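Local coordinates for protein histone-lysine N-methyltransferase, H3 lysine-9 specific SUVH4 (Arabidopsis thaliana, PDB 4QEO) that methylates the histone H3 tail, using S-adenosyl-L-methionine, and binds methylated DNA, coupling DNA methylation to a repressive histone mark, at residues 272-277 / 450-455; 240-245 / 266-271; 250-255 / 354-359. One frame throughout, in Å; residues are numbered along the deposited sequence.

Interaction 1 (272-277 / 450-455); sequences TYIKSL and GSTGNF
Residues 272-273 and 452-453 form a short two-stranded parallel beta ladder that ties the pre-SET region to the SET domain. Thr272 is paired with Thr452 and Tyr273 with Gly453; both threonine side chains stand on one face, the Tyr273 ring on the other. On the threonine face, OG1 of Thr452 stands anti to its backbone N (chi1 -174°), which swings the hydroxyl across to the neighbouring strand. There Thr452 OG1 donates to Thr272 O in a very short bond of 2.5 Å. Thr272 O also accepts from Gly453 N at 3.2 Å, so two donors grip it, both displaced above the carbonyl plane. Ile274 crosses Thr452 at about a right angle; its CG1 takes the crowded position between backbone N and carbonyl carbon, and its branches close round the hydroxyl, with Ile274 CG2 3.3 Å from Thr452 OG1. Backbone bonds from Thr272 N to Ser451 O (2.9 Å) and from Ile274 N to Gly453 O flank this centre.

On the other face the Tyr273 ring lies over the opposing backbone, where Gly453 contributes no side chain. Gly453 O and Asn454 CA sit above one ring face toward the rim, and Asn454 CA makes a CH-pi contact 3.9 Å from the centroid of the Tyr273 ring. Asn454 itself turns its amide elsewhere, hydrogen-bonding to Glu383 O and Ile385 N. Tyr273 and Phe455 run side by side, pointing the same way. The Tyr273 hydroxyl is hydrogen-bonded to Glu250 OE2 and receives a weak bond from Phe455 N; it lies in the plane of the Phe455 ring, at the edge, with Tyr273 OH 3.4 Å from Phe455 CD2.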
ATOM      1  N   THR A 272      22.705  19.398  -4.147  1.00 55.91           N
ATOM      2  CA  THR A 272      22.706  19.181  -5.595  1.00 55.99           C
ATOM      3  C   THR A 272      22.226  17.785  -5.958  1.00 52.21           C
ATOM      4  O   THR A 272      22.742  16.779  -5.471  1.00 51.44           O
ATOM      5  CB  THR A 272      24.088  19.431  -6.267  1.00 65.84           C
ATOM      6  OG1 THR A 272      25.086  18.609  -5.652  1.00 65.20           O
ATOM      7  CG2 THR A 272      24.491  20.902  -6.179  1.00 64.86           C
ATOM      8  N   TYR A 273      21.245  17.742  -6.845  1.00 46.69           N
ATOM      9  CA  TYR A 273      20.580  16.498  -7.191  1.00 44.17           C
ATOM     10  C   TYR A 273      21.420  15.627  -8.101  1.00 46.31           C
ATOM     11  O   TYR A 273      21.878  16.078  -9.148  1.00 48.91           O
ATOM     12  CB  TYR A 273      19.242  16.792  -7.866  1.00 43.30           C
ATOM     13  CG  TYR A 273      18.259  15.653  -7.761  1.00 43.29           C
ATOM     14  CD1 TYR A 273      18.347  14.556  -8.608  1.00 44.36           C
ATOM     15  CD2 TYR A 273      17.236  15.681  -6.821  1.00 42.36           C
ATOM     16  CE1 TYR A 273      17.451  13.511  -8.518  1.00 43.68           C
ATOM     17  CE2 TYR A 273      16.331  14.635  -6.720  1.00 43.58           C
ATOM     18  CZ  TYR A 273      16.440  13.555  -7.574  1.00 44.93           C
ATOM     19  OH  TYR A 273      15.546  12.509  -7.485  1.00 43.38           O
ATOM     20  N   ILE A 274      21.614  14.372  -7.695  1.00 43.51           N
ATOM     21  CA  ILE A 274      22.253  13.369  -8.537  1.00 43.53           C
ATOM     22  C   ILE A 274      21.393  12.107  -8.621  1.00 43.74           C
ATOM     23  O   ILE A 274      20.608  11.815  -7.712  1.00 42.38           O
ATOM     24  CB  ILE A 274      23.664  13.009  -8.023  1.00 43.78           C
ATOM     25  CG1 ILE A 274      23.597  12.492  -6.588  1.00 41.38           C
ATOM     26  CG2 ILE A 274      24.586  14.224  -8.098  1.00 45.10           C
ATOM     27  CD1 ILE A 274      24.964  12.214  -5.968  1.00 41.87           C
ATOM     28  N   LYS A 275      21.531  11.368  -9.718  1.00 41.72           N
ATOM     29  CA  LYS A 275      20.790  10.121  -9.895  1.00 45.06           C
ATOM     30  C   LYS A 275      21.683   8.916  -9.644  1.00 40.49           C
ATOM     31  O   LYS A 275      21.212   7.788  -9.581  1.00 36.96           O
ATOM     32  CB  LYS A 275      20.179  10.027 -11.301  1.00 50.90           C
ATOM     33  CG  LYS A 275      18.748  10.576 -11.406  1.00 60.55           C
ATOM     34  CD  LYS A 275      18.047  10.137 -12.697  1.00 64.10           C
ATOM     35  CE  LYS A 275      17.266   8.839 -12.509  1.00 66.43           C
ATOM     36  NZ  LYS A 275      16.495   8.455 -13.735  1.00 69.23           N
ATOM     37  N   SER A 276      22.980   9.156  -9.521  1.00 38.66           N
ATOM     38  CA  SER A 276      23.928   8.065  -9.379  1.00 33.52           C
ATOM     39  C   SER A 276      24.803   8.280  -8.154  1.00 32.81           C
ATOM     40  O   SER A 276      25.174   9.410  -7.838  1.00 35.89           O
ATOM     41  CB  SER A 276      24.826   7.967 -10.620  1.00 39.08           C
ATOM     42  OG  SER A 276      24.117   7.462 -11.741  1.00 49.76           O
ATOM     43  N   LEU A 277      25.149   7.183  -7.485  1.00 30.64           N
ATOM     44  CA  LEU A 277      26.094   7.209  -6.380  1.00 40.65           C
ATOM     45  C   LEU A 277      27.417   7.857  -6.776  1.00 36.13           C
ATOM     46  O   LEU A 277      27.897   7.684  -7.901  1.00 35.53           O
ATOM     47  CB  LEU A 277      26.373   5.785  -5.905  1.00 41.86           C
ATOM     48  CG  LEU A 277      25.197   5.011  -5.315  1.00 40.24           C
ATOM     49  CD1 LEU A 277      25.614   3.572  -5.075  1.00 40.74           C
ATOM     50  CD2 LEU A 277      24.737   5.663  -4.016  1.00 38.11           C
ATOM     51  N   GLY A 450      24.044  14.433   2.562  1.00 52.15           N
ATOM     52  CA  GLY A 450      24.057  15.731   3.212  1.00 61.67           C
ATOM     53  C   GLY A 450      24.085  16.901   2.247  1.00 63.45           C
ATOM     54  O   GLY A 450      23.449  17.929   2.478  1.00 63.65           O
ATOM     55  N   SER A 451      24.818  16.751   1.153  1.00 59.39           N
ATOM     56  CA  SER A 451      25.002  17.865   0.239  1.00 57.97           C
ATOM     57  C   SER A 451      24.584  17.500  -1.166  1.00 55.40           C
ATOM     58  O   SER A 451      24.226  18.364  -1.964  1.00 55.62           O
ATOM     59  CB  SER A 451      26.453  18.341   0.275  1.00 56.28           C
ATOM     60  OG  SER A 451      26.795  18.731   1.595  1.00 61.41           O
ATOM     61  N   THR A 452      24.614  16.213  -1.473  1.00 42.84           N
ATOM     62  CA  THR A 452      24.172  15.785  -2.787  1.00 42.20           C
ATOM     63  C   THR A 452      23.513  14.408  -2.712  1.00 43.40           C
ATOM     64  O   THR A 452      23.887  13.570  -1.885  1.00 46.57           O
ATOM     65  CB  THR A 452      25.345  15.820  -3.800  1.00 49.04           C
ATOM     66  OG1 THR A 452      24.863  15.533  -5.114  1.00 47.13           O
ATOM     67  CG2 THR A 452      26.404  14.819  -3.426  1.00 45.38           C
ATOM     68  N   GLY A 453      22.512  14.189  -3.555  1.00 40.34           N
ATOM     69  CA  GLY A 453      21.785  12.931  -3.554  1.00 40.61           C
ATOM     70  C   GLY A 453      20.555  13.007  -4.427  1.00 43.27           C
ATOM     71  O   GLY A 453      20.322  14.019  -5.089  1.00 46.27           O
ATOM     72  N   ASN A 454      19.772  11.932  -4.450  1.00 47.75           N
ATOM     73  CA  ASN A 454      18.457  11.971  -5.082  1.00 44.33           C
ATOM     74  C   ASN A 454      17.386  12.320  -4.032  1.00 47.03           C
ATOM     75  O   ASN A 454      17.725  12.752  -2.929  1.00 48.42           O
ATOM     76  CB  ASN A 454      18.152  10.655  -5.794  1.00 39.88           C
ATOM     77  CG  ASN A 454      17.870   9.517  -4.833  1.00 39.49           C
ATOM     78  OD1 ASN A 454      18.166   9.599  -3.640  1.00 40.54           O
ATOM     79  ND2 ASN A 454      17.304   8.438  -5.356  1.00 38.46           N
ATOM     80  N   PHE A 455      16.111  12.113  -4.358  1.00 40.72           N
ATOM     81  CA  PHE A 455      15.021  12.571  -3.483  1.00 38.11           C
ATOM     82  C   PHE A 455      14.838  11.761  -2.203  1.00 39.25           C
ATOM     83  O   PHE A 455      14.146  12.196  -1.272  1.00 41.62           O
ATOM     84  CB  PHE A 455      13.686  12.661  -4.242  1.00 35.83           C
ATOM     85  CG  PHE A 455      13.030  11.326  -4.510  1.00 38.04           C
ATOM     86  CD1 PHE A 455      12.139  10.779  -3.596  1.00 40.10           C
ATOM     87  CD2 PHE A 455      13.282  10.634  -5.686  1.00 39.84           C
ATOM     88  CE1 PHE A 455      11.531   9.565  -3.838  1.00 43.36           C
ATOM     89  CE2 PHE A 455      12.670   9.419  -5.937  1.00 41.38           C
ATOM     90  CZ  PHE A 455      11.786   8.885  -5.014  1.00 39.74           C
TER

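Interaction 2 (240-245 / 266-271); sequences LVCEDI and SPTSGF
Ser266 opens the loop with its hydroxyl turned to the strand: Ser266 OG, placed anti to the backbone N, lies 3.6 Å from Cys242 CB, and Val241 packs beside the same serine. Ser266 OG is also hydrogen-bonded to Thr268 OG1 at 2.8 Å, so the two polar ends are tied to each other inside the loop while their carbon atoms face residues 241-245. Ser266 O accepts twice from Ser269: from the backbone N, which closes a type I turn over residues 266-269, and from Ser269 OG, at 3.2 Å and above the carbonyl plane.

Pro267 comes next, its ring crossing Ile245 at about a right angle, with Pro267 CG 3.9 Å from Ile245 CG2. The ring also packs on Ala256 and Phe458, and the nearest side-chain atoms of Pro267 and Trp367, a residue that by similarity binds S-adenosyl-L-methionine, are about 3 Å apart. The strand edge met here is irregular: Val241 and Cys242 both face Ala256 in a classic beta bulge of the antiparallel pair 240-242 and 256-257. Beyond it Asp244 N donates a hydrogen bond to Cys242 SG, and Ile245 then faces the loop.

Thr268 holds OG1 in the crowded position between backbone N and carbonyl carbon, facing Ser266. Its methyl lies beside the Ile245 backbone, with Thr268 CG2 3.6 Å from Ile245 O. A type II turn follows over residues 268-271, with Gly270 at a positive phi of 83°, and closes with Phe271 N hydrogen-bonded to Thr268 O at 2.8 Å. Phe271 makes a cation-pi contact with Arg457.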
ATOM      1  N   LEU A 240       3.995  26.401  -4.326  1.00 67.66           N
ATOM      2  CA  LEU A 240       5.104  25.915  -5.142  1.00 70.37           C
ATOM      3  C   LEU A 240       6.367  26.720  -4.879  1.00 71.21           C
ATOM      4  O   LEU A 240       6.347  27.949  -4.885  1.00 72.90           O
ATOM      5  CB  LEU A 240       4.733  25.999  -6.623  1.00 72.45           C
ATOM      6  CG  LEU A 240       5.419  25.065  -7.620  1.00 71.61           C
ATOM      7  CD1 LEU A 240       6.545  25.784  -8.342  1.00 72.45           C
ATOM      8  CD2 LEU A 240       5.922  23.796  -6.931  1.00 68.16           C
ATOM      9  N   VAL A 241       7.465  26.017  -4.646  1.00 73.73           N
ATOM     10  CA  VAL A 241       8.727  26.659  -4.336  1.00 75.76           C
ATOM     11  C   VAL A 241       9.756  26.290  -5.400  1.00 74.25           C
ATOM     12  O   VAL A 241      10.649  27.072  -5.729  1.00 76.87           O
ATOM     13  CB  VAL A 241       9.205  26.252  -2.931  1.00 80.21           C
ATOM     14  CG1 VAL A 241      10.624  26.688  -2.706  1.00 86.08           C
ATOM     15  CG2 VAL A 241       8.299  26.861  -1.873  1.00 82.78           C
ATOM     16  N   CYS A 242       9.598  25.099  -5.958  1.00 67.33           N
ATOM     17  CA  CYS A 242      10.504  24.598  -6.976  1.00 66.74           C
ATOM     18  C   CYS A 242       9.712  23.739  -7.949  1.00 63.36           C
ATOM     19  O   CYS A 242       9.033  22.804  -7.541  1.00 60.49           O
ATOM     20  CB  CYS A 242      11.623  23.778  -6.324  1.00 66.14           C
ATOM     21  SG  CYS A 242      12.828  23.065  -7.466  1.00 69.34           S
ATOM     22  N   GLU A 243       9.797  24.063  -9.235  1.00 72.10           N
ATOM     23  CA  GLU A 243       9.054  23.351 -10.269  1.00 75.12           C
ATOM     24  C   GLU A 243       9.478  21.871 -10.371  1.00 70.60           C
ATOM     25  O   GLU A 243       8.719  21.035 -10.868  1.00 68.47           O
ATOM     26  CB  GLU A 243       9.226  24.066 -11.618  1.00 86.22           C
ATOM     27  CG  GLU A 243       8.074  23.881 -12.602  1.00 95.21           C
ATOM     28  CD  GLU A 243       7.280  25.162 -12.848  1.00101.90           C
ATOM     29  OE1 GLU A 243       7.765  26.256 -12.480  1.00103.69           O
ATOM     30  OE2 GLU A 243       6.169  25.070 -13.412  1.00102.93           O
ATOM     31  N   ASP A 244      10.678  21.557  -9.875  1.00 61.97           N
ATOM     32  CA  ASP A 244      11.248  20.208  -9.972  1.00 57.25           C
ATOM     33  C   ASP A 244      12.583  20.129  -9.237  1.00 56.71           C
ATOM     34  O   ASP A 244      13.583  20.637  -9.729  1.00 59.05           O
ATOM     35  CB  ASP A 244      11.468  19.837 -11.439  1.00 55.71           C
ATOM     36  CG  ASP A 244      12.122  18.471 -11.613  1.00 59.68           C
ATOM     37  OD1 ASP A 244      12.227  17.703 -10.634  1.00 55.89           O
ATOM     38  OD2 ASP A 244      12.520  18.154 -12.753  1.00 62.15           O
ATOM     39  N   ILE A 245      12.616  19.477  -8.079  1.00 56.21           N
ATOM     40  CA  ILE A 245      13.861  19.406  -7.309  1.00 54.30           C
ATOM     41  C   ILE A 245      14.962  18.638  -8.042  1.00 58.16           C
ATOM     42  O   ILE A 245      16.152  18.888  -7.825  1.00 57.37           O
ATOM     43  CB  ILE A 245      13.661  18.795  -5.910  1.00 54.77           C
ATOM     44  CG1 ILE A 245      13.164  17.354  -6.016  1.00 49.04           C
ATOM     45  CG2 ILE A 245      12.694  19.636  -5.098  1.00 57.75           C
ATOM     46  CD1 ILE A 245      13.309  16.559  -4.736  1.00 52.12           C
ATOM     47  N   SER A 266      13.759  26.813  -1.026  1.00 99.50           N
ATOM     48  CA  SER A 266      13.499  25.525  -1.612  1.00 93.69           C
ATOM     49  C   SER A 266      14.503  24.536  -1.062  1.00 90.79           C
ATOM     50  O   SER A 266      15.579  24.911  -0.684  1.00 92.35           O
ATOM     51  CB  SER A 266      13.587  25.624  -3.115  1.00 92.68           C
ATOM     52  OG  SER A 266      13.989  24.409  -3.658  1.00 91.93           O
ATOM     53  N   PRO A 267      14.112  23.279  -0.981  1.00 80.06           N
ATOM     54  CA  PRO A 267      14.903  22.208  -0.373  1.00 75.79           C
ATOM     55  C   PRO A 267      16.228  21.983  -1.098  1.00 77.66           C
ATOM     56  O   PRO A 267      17.155  21.418  -0.512  1.00 81.24           O
ATOM     57  CB  PRO A 267      13.999  20.981  -0.526  1.00 67.19           C
ATOM     58  CG  PRO A 267      13.049  21.331  -1.623  1.00 64.59           C
ATOM     59  CD  PRO A 267      12.806  22.788  -1.456  1.00 71.73           C
ATOM     60  N   THR A 268      16.310  22.431  -2.349  1.00 83.25           N
ATOM     61  CA  THR A 268      17.505  22.242  -3.171  1.00 84.23           C
ATOM     62  C   THR A 268      18.682  23.122  -2.744  1.00 87.90           C
ATOM     63  O   THR A 268      19.827  22.797  -3.024  1.00 91.47           O
ATOM     64  CB  THR A 268      17.209  22.506  -4.663  1.00 80.89           C
ATOM     65  OG1 THR A 268      16.505  23.747  -4.792  1.00 82.33           O
ATOM     66  CG2 THR A 268      16.364  21.374  -5.261  1.00 75.49           C
ATOM     67  N   SER A 269      18.398  24.235  -2.077  1.00 81.17           N
ATOM     68  CA  SER A 269      19.452  25.145  -1.627  1.00 85.67           C
ATOM     69  C   SER A 269      20.485  24.438  -0.750  1.00 85.45           C
ATOM     70  O   SER A 269      20.141  23.856   0.273  1.00 82.35           O
ATOM     71  CB  SER A 269      18.855  26.332  -0.865  1.00 90.26           C
ATOM     72  OG  SER A 269      17.807  26.944  -1.596  1.00 91.85           O
ATOM     73  N   GLY A 270      21.746  24.479  -1.171  1.00 92.32           N
ATOM     74  CA  GLY A 270      22.823  23.826  -0.447  1.00 89.81           C
ATOM     75  C   GLY A 270      22.919  22.350  -0.776  1.00 85.12           C
ATOM     76  O   GLY A 270      23.718  21.618  -0.186  1.00 86.91           O
ATOM     77  N   PHE A 271      22.111  21.919  -1.741  1.00 78.20           N
ATOM     78  CA  PHE A 271      21.993  20.511  -2.098  1.00 69.58           C
ATOM     79  C   PHE A 271      21.945  20.347  -3.614  1.00 65.07           C
ATOM     80  O   PHE A 271      21.232  21.072  -4.298  1.00 69.16           O
ATOM     81  CB  PHE A 271      20.733  19.917  -1.452  1.00 66.77           C
ATOM     82  CG  PHE A 271      20.470  18.483  -1.816  1.00 63.25           C
ATOM     83  CD1 PHE A 271      21.114  17.453  -1.145  1.00 62.65           C
ATOM     84  CD2 PHE A 271      19.564  18.164  -2.820  1.00 60.26           C
ATOM     85  CE1 PHE A 271      20.862  16.133  -1.469  1.00 60.38           C
ATOM     86  CE2 PHE A 271      19.308  16.846  -3.156  1.00 57.59           C
ATOM     87  CZ  PHE A 271      19.957  15.827  -2.482  1.00 58.36           C
TER

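Interaction 3 (250-255 / 354-359); sequences EFKGIP and RFNLEV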
ATOM      1  N   GLU A 250      15.062  13.285 -13.112  1.00 53.43           N
ATOM      2  CA  GLU A 250      14.086  12.221 -12.938  1.00 51.39           C
ATOM      3  C   GLU A 250      13.132  12.188 -14.114  1.00 51.46           C
ATOM      4  O   GLU A 250      12.780  13.224 -14.679  1.00 50.80           O
ATOM      5  CB  GLU A 250      13.305  12.375 -11.623  1.00 51.18           C
ATOM      6  CG  GLU A 250      14.161  12.248 -10.370  1.00 48.59           C
ATOM      7  CD  GLU A 250      14.717  10.847 -10.147  1.00 48.01           C
ATOM      8  OE1 GLU A 250      14.419   9.927 -10.943  1.00 46.38           O
ATOM      9  OE2 GLU A 250      15.448  10.663  -9.150  1.00 44.02           O
ATOM     10  N   PHE A 251      12.709  10.984 -14.467  1.00 53.24           N
ATOM     11  CA  PHE A 251      11.810  10.776 -15.586  1.00 51.48           C
ATOM     12  C   PHE A 251      10.483  11.494 -15.356  1.00 54.64           C
ATOM     13  O   PHE A 251       9.815  11.919 -16.293  1.00 59.71           O
ATOM     14  CB  PHE A 251      11.589   9.279 -15.776  1.00 47.92           C
ATOM     15  CG  PHE A 251      10.497   8.952 -16.733  1.00 55.71           C
ATOM     16  CD1 PHE A 251      10.661   9.176 -18.086  1.00 56.00           C
ATOM     17  CD2 PHE A 251       9.301   8.416 -16.280  1.00 58.70           C
ATOM     18  CE1 PHE A 251       9.655   8.875 -18.972  1.00 57.33           C
ATOM     19  CE2 PHE A 251       8.288   8.109 -17.163  1.00 60.61           C
ATOM     20  CZ  PHE A 251       8.463   8.340 -18.512  1.00 58.95           C
ATOM     21  N   LYS A 252      10.113  11.625 -14.093  1.00 50.11           N
ATOM     22  CA  LYS A 252       8.942  12.391 -13.710  1.00 48.25           C
ATOM     23  C   LYS A 252       9.385  13.475 -12.757  1.00 50.31           C
ATOM     24  O   LYS A 252      10.056  13.191 -11.771  1.00 52.99           O
ATOM     25  CB  LYS A 252       7.936  11.474 -13.038  1.00 50.69           C
ATOM     26  CG  LYS A 252       7.390  10.426 -13.976  1.00 54.57           C
ATOM     27  CD  LYS A 252       6.473   9.481 -13.248  1.00 57.63           C
ATOM     28  CE  LYS A 252       5.631   8.690 -14.216  1.00 59.27           C
ATOM     29  NZ  LYS A 252       4.194   9.043 -14.075  1.00 65.14           N
ATOM     30  N   GLY A 253       9.024  14.719 -13.058  1.00 54.55           N
ATOM     31  CA  GLY A 253       9.439  15.847 -12.245  1.00 54.10           C
ATOM     32  C   GLY A 253       8.944  15.737 -10.817  1.00 53.03           C
ATOM     33  O   GLY A 253       7.872  15.191 -10.558  1.00 49.40           O
ATOM     34  N   ILE A 254       9.732  16.252  -9.881  1.00 55.23           N
ATOM     35  CA  ILE A 254       9.343  16.243  -8.478  1.00 52.97           C
ATOM     36  C   ILE A 254       9.220  17.669  -7.943  1.00 55.00           C
ATOM     37  O   ILE A 254      10.196  18.257  -7.485  1.00 59.53           O
ATOM     38  CB  ILE A 254      10.344  15.439  -7.622  1.00 47.90           C
ATOM     39  CG1 ILE A 254      10.500  14.020  -8.174  1.00 48.33           C
ATOM     40  CG2 ILE A 254       9.886  15.383  -6.174  1.00 46.17           C
ATOM     41  CD1 ILE A 254      11.738  13.289  -7.657  1.00 50.16           C
ATOM     42  N   PRO A 255       8.016  18.240  -8.027  1.00 55.86           N
ATOM     43  CA  PRO A 255       7.777  19.577  -7.473  1.00 58.17           C
ATOM     44  C   PRO A 255       7.929  19.636  -5.953  1.00 54.70           C
ATOM     45  O   PRO A 255       7.767  18.633  -5.252  1.00 53.47           O
ATOM     46  CB  PRO A 255       6.328  19.874  -7.877  1.00 57.08           C
ATOM     47  CG  PRO A 255       5.738  18.549  -8.234  1.00 56.33           C
ATOM     48  CD  PRO A 255       6.859  17.745  -8.791  1.00 51.59           C
ATOM     49  N   ARG A 354       8.699   5.677 -11.351  1.00 39.82           N
ATOM     50  CA  ARG A 354       7.410   5.296 -11.911  1.00 42.46           C
ATOM     51  C   ARG A 354       6.280   6.214 -11.479  1.00 40.77           C
ATOM     52  O   ARG A 354       5.205   6.145 -12.054  1.00 34.92           O
ATOM     53  CB  ARG A 354       6.999   3.895 -11.442  1.00 46.23           C
ATOM     54  CG  ARG A 354       7.902   2.756 -11.812  1.00 48.47           C
ATOM     55  CD  ARG A 354       7.617   1.566 -10.895  1.00 45.75           C
ATOM     56  NE  ARG A 354       8.198   0.318 -11.386  1.00 40.39           N
ATOM     57  CZ  ARG A 354       9.505   0.066 -11.428  1.00 50.85           C
ATOM     58  NH1 ARG A 354      10.380   0.978 -11.018  1.00 56.54           N
ATOM     59  NH2 ARG A 354       9.941  -1.094 -11.890  1.00 48.75           N
ATOM     60  N   PHE A 355       6.488   7.015 -10.437  1.00 39.02           N
ATOM     61  CA  PHE A 355       5.364   7.726  -9.815  1.00 39.72           C
ATOM     62  C   PHE A 355       5.557   9.231  -9.763  1.00 45.13           C
ATOM     63  O   PHE A 355       6.681   9.720  -9.647  1.00 41.18           O
ATOM     64  CB  PHE A 355       5.118   7.231  -8.379  1.00 36.04           C
ATOM     65  CG  PHE A 355       5.051   5.736  -8.248  1.00 35.97           C
ATOM     66  CD1 PHE A 355       3.918   5.046  -8.624  1.00 31.72           C
ATOM     67  CD2 PHE A 355       6.121   5.025  -7.733  1.00 35.33           C
ATOM     68  CE1 PHE A 355       3.851   3.666  -8.504  1.00 36.95           C
ATOM     69  CE2 PHE A 355       6.063   3.646  -7.610  1.00 35.57           C
ATOM     70  CZ  PHE A 355       4.924   2.966  -7.999  1.00 37.25           C
ATOM     71  N   ASN A 356       4.443   9.958  -9.809  1.00 43.43           N
ATOM     72  CA  ASN A 356       4.456  11.398  -9.620  1.00 42.60           C
ATOM     73  C   ASN A 356       4.502  11.719  -8.132  1.00 41.54           C
ATOM     74  O   ASN A 356       3.554  11.451  -7.407  1.00 43.47           O
ATOM     75  CB  ASN A 356       3.220  12.023 -10.280  1.00 48.07           C
ATOM     76  CG  ASN A 356       3.215  11.835 -11.797  1.00 52.08           C
ATOM     77  OD1 ASN A 356       4.190  12.153 -12.472  1.00 52.13           O
ATOM     78  ND2 ASN A 356       2.115  11.309 -12.332  1.00 58.57           N
ATOM     79  N   LEU A 357       5.609  12.293  -7.686  1.00 41.48           N
ATOM     80  CA  LEU A 357       5.810  12.550  -6.272  1.00 44.08           C
ATOM     81  C   LEU A 357       5.930  14.034  -6.009  1.00 51.08           C
ATOM     82  O   LEU A 357       6.101  14.836  -6.925  1.00 51.61           O
ATOM     83  CB  LEU A 357       7.088  11.868  -5.785  1.00 43.27           C
ATOM     84  CG  LEU A 357       7.205  10.369  -6.058  1.00 41.07           C
ATOM     85  CD1 LEU A 357       8.487   9.833  -5.460  1.00 36.46           C
ATOM     86  CD2 LEU A 357       5.994   9.619  -5.511  1.00 36.72           C
ATOM     87  N   GLU A 358       5.867  14.390  -4.736  1.00 53.46           N
ATOM     88  CA  GLU A 358       5.972  15.778  -4.342  1.00 54.09           C
ATOM     89  C   GLU A 358       6.743  15.871  -3.035  1.00 53.48           C
ATOM     90  O   GLU A 358       6.540  15.063  -2.128  1.00 47.73           O
ATOM     91  CB  GLU A 358       4.572  16.379  -4.187  1.00 49.75           C
ATOM     92  CG  GLU A 358       4.546  17.792  -3.630  1.00 51.90           C
ATOM     93  CD  GLU A 358       3.142  18.246  -3.227  1.00 58.23           C
ATOM     94  OE1 GLU A 358       2.178  17.473  -3.414  1.00 55.69           O
ATOM     95  OE2 GLU A 358       3.004  19.379  -2.713  1.00 66.08           O
ATOM     96  N   VAL A 359       7.655  16.832  -2.954  1.00 48.23           N
ATOM     97  CA  VAL A 359       8.272  17.159  -1.678  1.00 46.71           C
ATOM     98  C   VAL A 359       7.488  18.321  -1.098  1.00 50.78           C
ATOM     99  O   VAL A 359       7.157  19.262  -1.811  1.00 52.59           O
ATOM    100  CB  VAL A 359       9.759  17.534  -1.843  1.00 47.28           C
ATOM    101  CG1 VAL A 359      10.319  18.104  -0.546  1.00 49.85           C
ATOM    102  CG2 VAL A 359      10.554  16.316  -2.277  1.00 42.80           C
TER
HETATM  103  O   HOH W   1       7.845  12.155  -9.428  1.00 43.63           O
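Water 1 is held by three backbone atoms between residues 250-255 and 354-359. Leu357 N donates to it at 2.8 Å, while Phe355 O (2.7 Å from the water) and Gly253 O (3.2 Å from it) are acceptors, within a setting that has more acceptors than the water has protons. It bridges the backbones where they are not yet directly bonded. Further along they close up: Val359 N donates to Pro255 O at 2.9 Å, nearly along the C=O axis, and Glu358 CA adds a CA-H...O contact to the same oxygen.

At the other end Lys252 stretches over the backbone of residues 354-356, its chain bent at chi4 (-114°). Lys252 CE rests 3.4 Å from Arg354 O, Lys252 CD 3.6 Å from Phe355 C, and the chain crosses Asn356 at about a right angle. Lys252 NZ makes a weak bond to Asn356 OD1 at 3.5 Å and a long, weak ion pair with Glu373. An alanine in place of Lys252 lacks the chain beyond CB, and would probably leave the Arg354-Phe355 backbone less covered and the link to Asn356 lost.

On the buried side Ile254 CG2, anti to its backbone N, meets Val359 CG2 at 4.1 Å. The extended Glu358 chain carries OE1 to a salt bridge with Arg370 and a hydrogen bond from Trp372. Val359 touches Trp367, which by similarity binds S-adenosyl-L-methionine. The two segments run nearly parallel, 10° apart, leading into a mixed four-stranded sheet in which pre-SET strand 256-257 lies parallel to strand 357-361 of the SET domain.

How the interactions relate
All three contacts are partly buried. Interaction 3 lies nearest the centre of the chain; neither it nor interaction 2 has an exposed touching residue, whereas interaction 1 has Thr272 and Ser451. Interactions 2 and 3 serve the same four-stranded sheet, one at its outer strand 240-242, the other along inner strand 357-361; Ile245 N bonds Ile254 O between them. Interaction 1 is a separate small ladder, reached through Phe271 packed on Gly453, Phe455 against Ile254 and Leu357, and the hydrogen bond between Tyr273 OH and Glu250 OE2. The chemistry differs accordingly: backbone bonds and a hydroxyl in interaction 1, apolar contact without a cross-segment hydrogen bond in interaction 2, and a water bridge beside strand pairing in interaction 3.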